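Local coordinates for MdbA protein (Corynebacterium matruchotii ATCC 14266, PDB 6BO0) that probably catalyses disulfide bond formation in exported proteins, as a thiol-disulfide oxidoreductase of the DsbA family with a thioredoxin fold, at residues Y13-N21 with D62-G70. Numbering follows the deposited sequence.
Sequences YNETTAFNN and DMKKLIEDG
Lys64 leaves its helix with CG anti to the backbone N (chi1 -173°) and stays extended to CE, then bends at its last torsion, while Glu68, one turn on, starts with CG anti to the carbonyl carbon, beside the backbone N. The two chains therefore converge on segment 13-21, where Lys64 NZ and Glu68 OE2 form a salt bridge at 2.9 Å. That same oxygen accepts the backbone N-H of Ala18, Ala18 N to Glu68 OE2 2.9 Å, in a bent bond of 134°. The two donors reach Glu68 OE2 from opposite faces of the carboxylate plane, so one oxygen is gripped from both sides and the Glu68 side chain ties the loop before strand 20-24 to the helix. Lys64 NZ also lies 2.7 Å from Thr16 O. A water bound to Thr16 OG1 makes a weak bond to Lys64 NZ, and the aliphatic part of Lys64 slides past Glu15, Glu15 OE1 to Lys64 CD 3.6 Å. The Glu15 carboxylate has its stronger partner in Trp110, through OE2.

Next to these polar groups lies Phe19. Its ring presents an edge to Glu68, Phe19 CD2 to Glu68 CG 3.7 Å; ring and carboxylate planes stand 47° apart. Lys64 CG lies farther along the rim. Thr17 CB sits over one face of the ring, offset toward the rim. The gamma methyl of Ile67 completes the apolar patch, Ile67 CG2 to Phe19 CB 3.6 Å.

This is structural packing of the loop before edge strand 20-24 against helix 51-68, which ends in a Schellman motif at Gly70. In the mixed sheet of the thioredoxin-fold domain, Phe19 and Ile67 both rest on Leu30 of strand 27-31, Ile67 also packs on Val72 and Val74 of strand 72-78, and Thr17 touches Gln107 of helix 106-118.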
ATOM      1  N   TYR A  13     -15.372  -0.556   1.876  1.00 17.01           N
ATOM      2  CA  TYR A  13     -14.075   0.065   2.017  1.00 17.52           C
ATOM      3  C   TYR A  13     -14.255   1.573   2.081  1.00 17.99           C
ATOM      4  O   TYR A  13     -14.010   2.287   1.117  1.00 19.71           O
ATOM      5  CB  TYR A  13     -13.175  -0.380   0.857  1.00 17.20           C
ATOM      6  CG  TYR A  13     -13.068  -1.894   0.792  1.00 16.64           C
ATOM      7  CD1 TYR A  13     -12.382  -2.604   1.761  1.00 18.33           C
ATOM      8  CD2 TYR A  13     -13.670  -2.605  -0.232  1.00 17.15           C
ATOM      9  CE1 TYR A  13     -12.319  -3.989   1.734  1.00 19.27           C
ATOM     10  CE2 TYR A  13     -13.596  -3.980  -0.279  1.00 16.54           C
ATOM     11  CZ  TYR A  13     -12.918  -4.670   0.707  1.00 17.52           C
ATOM     12  OH  TYR A  13     -12.858  -6.045   0.656  1.00 20.34           O
ATOM     13  N   ASN A  14     -14.699   2.033   3.252  1.00 18.95           N
ATOM     14  CA  ASN A  14     -15.138   3.402   3.408  1.00 20.96           C
ATOM     15  C   ASN A  14     -14.740   4.010   4.728  1.00 19.88           C
ATOM     16  O   ASN A  14     -15.493   4.769   5.333  1.00 23.69           O
ATOM     17  CB  ASN A  14     -16.653   3.498   3.231  1.00 25.16           C
ATOM     18  CG  ASN A  14     -17.114   4.911   2.980  1.00 32.68           C
ATOM     19  OD1 ASN A  14     -16.509   5.665   2.204  1.00 40.09           O
ATOM     20  ND2 ASN A  14     -18.190   5.285   3.641  1.00 39.90           N
ATOM     21  N   GLU A  15     -13.540   3.688   5.162  1.00 17.58           N
ATOM     22  CA  GLU A  15     -13.000   4.289   6.360  0.60 18.42           C
ATOM     23  C   GLU A  15     -12.607   5.728   6.148  1.00 19.21           C
ATOM     24  O   GLU A  15     -12.289   6.136   5.027  1.00 21.24           O
ATOM     25  CB  GLU A  15     -11.770   3.544   6.779  0.60 20.50           C
ATOM     26  CG  GLU A  15     -12.054   2.150   7.253  0.60 22.21           C
ATOM     27  CD  GLU A  15     -10.789   1.546   7.784  0.60 26.15           C
ATOM     28  OE1 GLU A  15     -10.423   1.918   8.914  0.60 32.53           O
ATOM     29  OE2 GLU A  15     -10.140   0.774   7.035  0.60 26.65           O
ATOM     30  N   THR A  16     -12.670   6.501   7.231  1.00 21.17           N
ATOM     31  CA  THR A  16     -12.174   7.855   7.229  0.60 21.90           C
ATOM     32  C   THR A  16     -10.756   7.852   7.702  1.00 20.25           C
ATOM     33  O   THR A  16     -10.351   6.956   8.466  1.00 27.14           O
ATOM     34  CB  THR A  16     -12.953   8.714   8.203  0.60 27.12           C
ATOM     35  OG1 THR A  16     -12.919   8.082   9.494  0.60 31.74           O
ATOM     36  CG2 THR A  16     -14.383   8.878   7.706  0.60 25.68           C
ATOM     37  N   THR A  17      -9.975   8.806   7.233  1.00 18.57           N
ATOM     38  CA  THR A  17      -8.586   8.936   7.639  1.00 18.27           C
ATOM     39  C   THR A  17      -8.326  10.347   8.116  1.00 19.83           C
ATOM     40  O   THR A  17      -9.041  11.297   7.747  1.00 23.76           O
ATOM     41  CB  THR A  17      -7.641   8.607   6.473  1.00 18.24           C
ATOM     42  OG1 THR A  17      -7.945   9.436   5.356  1.00 20.40           O
ATOM     43  CG2 THR A  17      -7.804   7.126   6.024  1.00 18.65           C
ATOM     44  N   ALA A  18      -7.336  10.478   8.987  1.00 18.26           N
ATOM     45  CA  ALA A  18      -6.867  11.791   9.480  1.00 18.36           C
ATOM     46  C   ALA A  18      -5.347  11.780   9.420  1.00 18.00           C
ATOM     47  O   ALA A  18      -4.665  11.955  10.431  1.00 19.38           O
ATOM     48  CB  ALA A  18      -7.369  12.104  10.887  1.00 20.84           C
ATOM     49  N   PHE A  19      -4.827  11.694   8.218  1.00 16.83           N
ATOM     50  CA  PHE A  19      -3.403  11.790   7.987  1.00 17.22           C
ATOM     51  C   PHE A  19      -3.142  12.160   6.538  1.00 15.74           C
ATOM     52  O   PHE A  19      -4.088  12.272   5.720  1.00 19.60           O
ATOM     53  CB  PHE A  19      -2.658  10.512   8.392  1.00 16.83           C
ATOM     54  CG  PHE A  19      -3.191   9.246   7.770  1.00 16.31           C
ATOM     55  CD1 PHE A  19      -2.890   8.886   6.459  1.00 17.10           C
ATOM     56  CD2 PHE A  19      -4.028   8.416   8.494  1.00 19.74           C
ATOM     57  CE1 PHE A  19      -3.394   7.717   5.910  1.00 18.84           C
ATOM     58  CE2 PHE A  19      -4.517   7.241   7.956  1.00 21.19           C
ATOM     59  CZ  PHE A  19      -4.212   6.895   6.648  1.00 19.53           C
ATOM     60  N   ASN A  20      -1.885  12.460   6.251  1.00 16.76           N
ATOM     61  CA  ASN A  20      -1.428  12.891   4.937  1.00 17.31           C
ATOM     62  C   ASN A  20      -0.709  11.770   4.221  1.00 15.17           C
ATOM     63  O   ASN A  20      -0.186  10.849   4.845  1.00 17.22           O
ATOM     64  CB  ASN A  20      -0.475  14.077   5.117  1.00 20.65           C
ATOM     65  CG  ASN A  20      -1.095  15.166   5.926  1.00 29.03           C
ATOM     66  OD1 ASN A  20      -2.239  15.515   5.651  1.00 32.92           O
ATOM     67  ND2 ASN A  20      -0.419  15.626   6.951  1.00 32.04           N
ATOM     68  N   ASN A  21      -0.708  11.873   2.896  1.00 15.51           N
ATOM     69  CA  ASN A  21      -0.047  10.912   2.045  1.00 14.74           C
ATOM     70  C   ASN A  21       0.849  11.638   1.095  1.00 14.60           C
ATOM     71  O   ASN A  21       0.404  12.569   0.414  1.00 16.89           O
ATOM     72  CB  ASN A  21      -1.057  10.078   1.220  1.00 14.58           C
ATOM     73  CG  ASN A  21      -2.034  10.937   0.404  1.00 15.74           C
ATOM     74  OD1 ASN A  21      -2.668  11.846   0.948  1.00 17.71           O
ATOM     75  ND2 ASN A  21      -2.191  10.637  -0.870  1.00 16.20           N
ATOM     76  N   ASP A  62      -4.873  -0.846  14.134  1.00 16.51           N
ATOM     77  CA  ASP A  62      -3.938  -0.334  15.112  1.00 16.83           C
ATOM     78  C   ASP A  62      -2.953   0.616  14.439  1.00 15.32           C
ATOM     79  O   ASP A  62      -2.595   1.658  14.992  1.00 16.23           O
ATOM     80  CB  ASP A  62      -3.215  -1.466  15.834  1.00 18.42           C
ATOM     81  CG  ASP A  62      -4.106  -2.204  16.834  1.00 22.52           C
ATOM     82  OD1 ASP A  62      -5.184  -1.691  17.259  1.00 25.41           O
ATOM     83  OD2 ASP A  62      -3.692  -3.308  17.221  1.00 26.03           O
ATOM     84  N   MET A  63      -2.523   0.251  13.232  1.00 14.62           N
ATOM     85  CA  MET A  63      -1.615   1.114  12.464  1.00 15.35           C
ATOM     86  C   MET A  63      -2.264   2.484  12.196  1.00 14.39           C
ATOM     87  O   MET A  63      -1.612   3.536  12.318  1.00 16.17           O
ATOM     88  CB  MET A  63      -1.214   0.398  11.177  1.00 15.27           C
ATOM     89  CG  MET A  63      -0.413   1.265  10.244  1.00 16.03           C
ATOM     90  SD  MET A  63       0.328   0.378   8.871  1.00 15.92           S
ATOM     91  CE  MET A  63      -1.072   0.117   7.822  1.00 20.86           C
ATOM     92  N   LYS A  64      -3.506   2.458  11.729  1.00 15.78           N
ATOM     93  CA  LYS A  64      -4.198   3.704  11.390  1.00 16.18           C
ATOM     94  C   LYS A  64      -4.230   4.684  12.571  1.00 15.88           C
ATOM     95  O   LYS A  64      -3.942   5.877  12.443  1.00 17.14           O
ATOM     96  CB  LYS A  64      -5.604   3.398  10.941  1.00 16.67           C
ATOM     97  CG  LYS A  64      -6.368   4.576  10.408  1.00 19.59           C
ATOM     98  CD  LYS A  64      -7.724   4.092   9.922  1.00 22.82           C
ATOM     99  CE  LYS A  64      -8.624   5.212   9.496  1.00 30.36           C
ATOM    100  NZ  LYS A  64      -9.252   5.923  10.647  1.00 33.27           N
ATOM    101  N   LYS A  65      -4.512   4.154  13.744  1.00 17.60           N
ATOM    102  CA  LYS A  65      -4.566   4.994  14.927  0.60 18.33           C
ATOM    103  C   LYS A  65      -3.200   5.562  15.296  1.00 19.31           C
ATOM    104  O   LYS A  65      -3.081   6.748  15.627  1.00 19.13           O
ATOM    105  CB  LYS A  65      -5.149   4.229  16.098  0.60 19.44           C
ATOM    106  CG  LYS A  65      -5.236   5.093  17.362  0.60 22.34           C
ATOM    107  CD  LYS A  65      -6.175   4.546  18.428  0.60 24.88           C
ATOM    108  CE  LYS A  65      -6.076   5.337  19.732  0.60 25.35           C
ATOM    109  NZ  LYS A  65      -6.330   6.788  19.553  0.60 25.70           N
ATOM    110  N   LEU A  66      -2.169   4.719  15.246  1.00 16.50           N
ATOM    111  CA  LEU A  66      -0.830   5.194  15.521  1.00 16.47           C
ATOM    112  C   LEU A  66      -0.433   6.320  14.562  1.00 15.46           C
ATOM    113  O   LEU A  66       0.212   7.282  14.968  1.00 16.52           O
ATOM    114  CB  LEU A  66       0.179   4.046  15.471  1.00 15.73           C
ATOM    115  CG  LEU A  66       0.045   2.983  16.565  1.00 17.04           C
ATOM    116  CD1 LEU A  66       0.988   1.855  16.247  1.00 18.07           C
ATOM    117  CD2 LEU A  66       0.312   3.548  17.952  1.00 18.52           C
ATOM    118  N   ILE A  67      -0.795   6.187  13.282  1.00 15.60           N
ATOM    119  CA  ILE A  67      -0.477   7.249  12.319  1.00 15.62           C
ATOM    120  C   ILE A  67      -1.245   8.533  12.687  1.00 17.15           C
ATOM    121  O   ILE A  67      -0.696   9.641  12.797  1.00 17.29           O
ATOM    122  CB  ILE A  67      -0.844   6.851  10.875  1.00 14.97           C
ATOM    123  CG1 ILE A  67      -0.037   5.634  10.401  1.00 14.13           C
ATOM    124  CG2 ILE A  67      -0.553   8.035   9.917  1.00 16.12           C
ATOM    125  CD1 ILE A  67      -0.593   4.983   9.157  1.00 14.62           C
ATOM    126  N   GLU A  68      -2.536   8.375  12.891  1.00 18.53           N
ATOM    127  CA  GLU A  68      -3.363   9.546  13.134  1.00 18.51           C
ATOM    128  C   GLU A  68      -2.883  10.318  14.363  1.00 20.81           C
ATOM    129  O   GLU A  68      -2.825  11.560  14.365  1.00 22.22           O
ATOM    130  CB  GLU A  68      -4.818   9.123  13.284  1.00 18.52           C
ATOM    131  CG  GLU A  68      -5.387   8.718  11.924  1.00 18.75           C
ATOM    132  CD  GLU A  68      -6.828   8.307  11.910  1.00 21.75           C
ATOM    133  OE1 GLU A  68      -7.402   8.088  12.984  1.00 29.92           O
ATOM    134  OE2 GLU A  68      -7.391   8.206  10.787  1.00 24.13           O
ATOM    135  N   ASP A  69      -2.505   9.574  15.398  1.00 18.34           N
ATOM    136  CA  ASP A  69      -2.107  10.180  16.657  1.00 19.50           C
ATOM    137  C   ASP A  69      -0.694  10.762  16.655  1.00 18.42           C
ATOM    138  O   ASP A  69      -0.301  11.381  17.639  1.00 20.95           O
ATOM    139  CB  ASP A  69      -2.285   9.166  17.767  1.00 20.46           C
ATOM    140  CG  ASP A  69      -3.749   8.820  18.012  1.00 21.15           C
ATOM    141  OD1 ASP A  69      -4.672   9.397  17.348  1.00 24.90           O
ATOM    142  OD2 ASP A  69      -3.986   7.951  18.860  1.00 25.94           O
ATOM    143  N   GLY A  70       0.076  10.567  15.594  1.00 16.39           N
ATOM    144  CA  GLY A  70       1.390  11.154  15.489  1.00 17.78           C
ATOM    145  C   GLY A  70       2.470  10.312  16.135  1.00 16.20           C
ATOM    146  O   GLY A  70       3.616  10.768  16.267  1.00 19.12           O
TER
HETATM  147  O   HOH W   1     -12.121   6.611  11.769  1.00 48.60           O
HETATM  148  O   HOH W   2      -4.599  13.064  12.930  1.00 19.83           O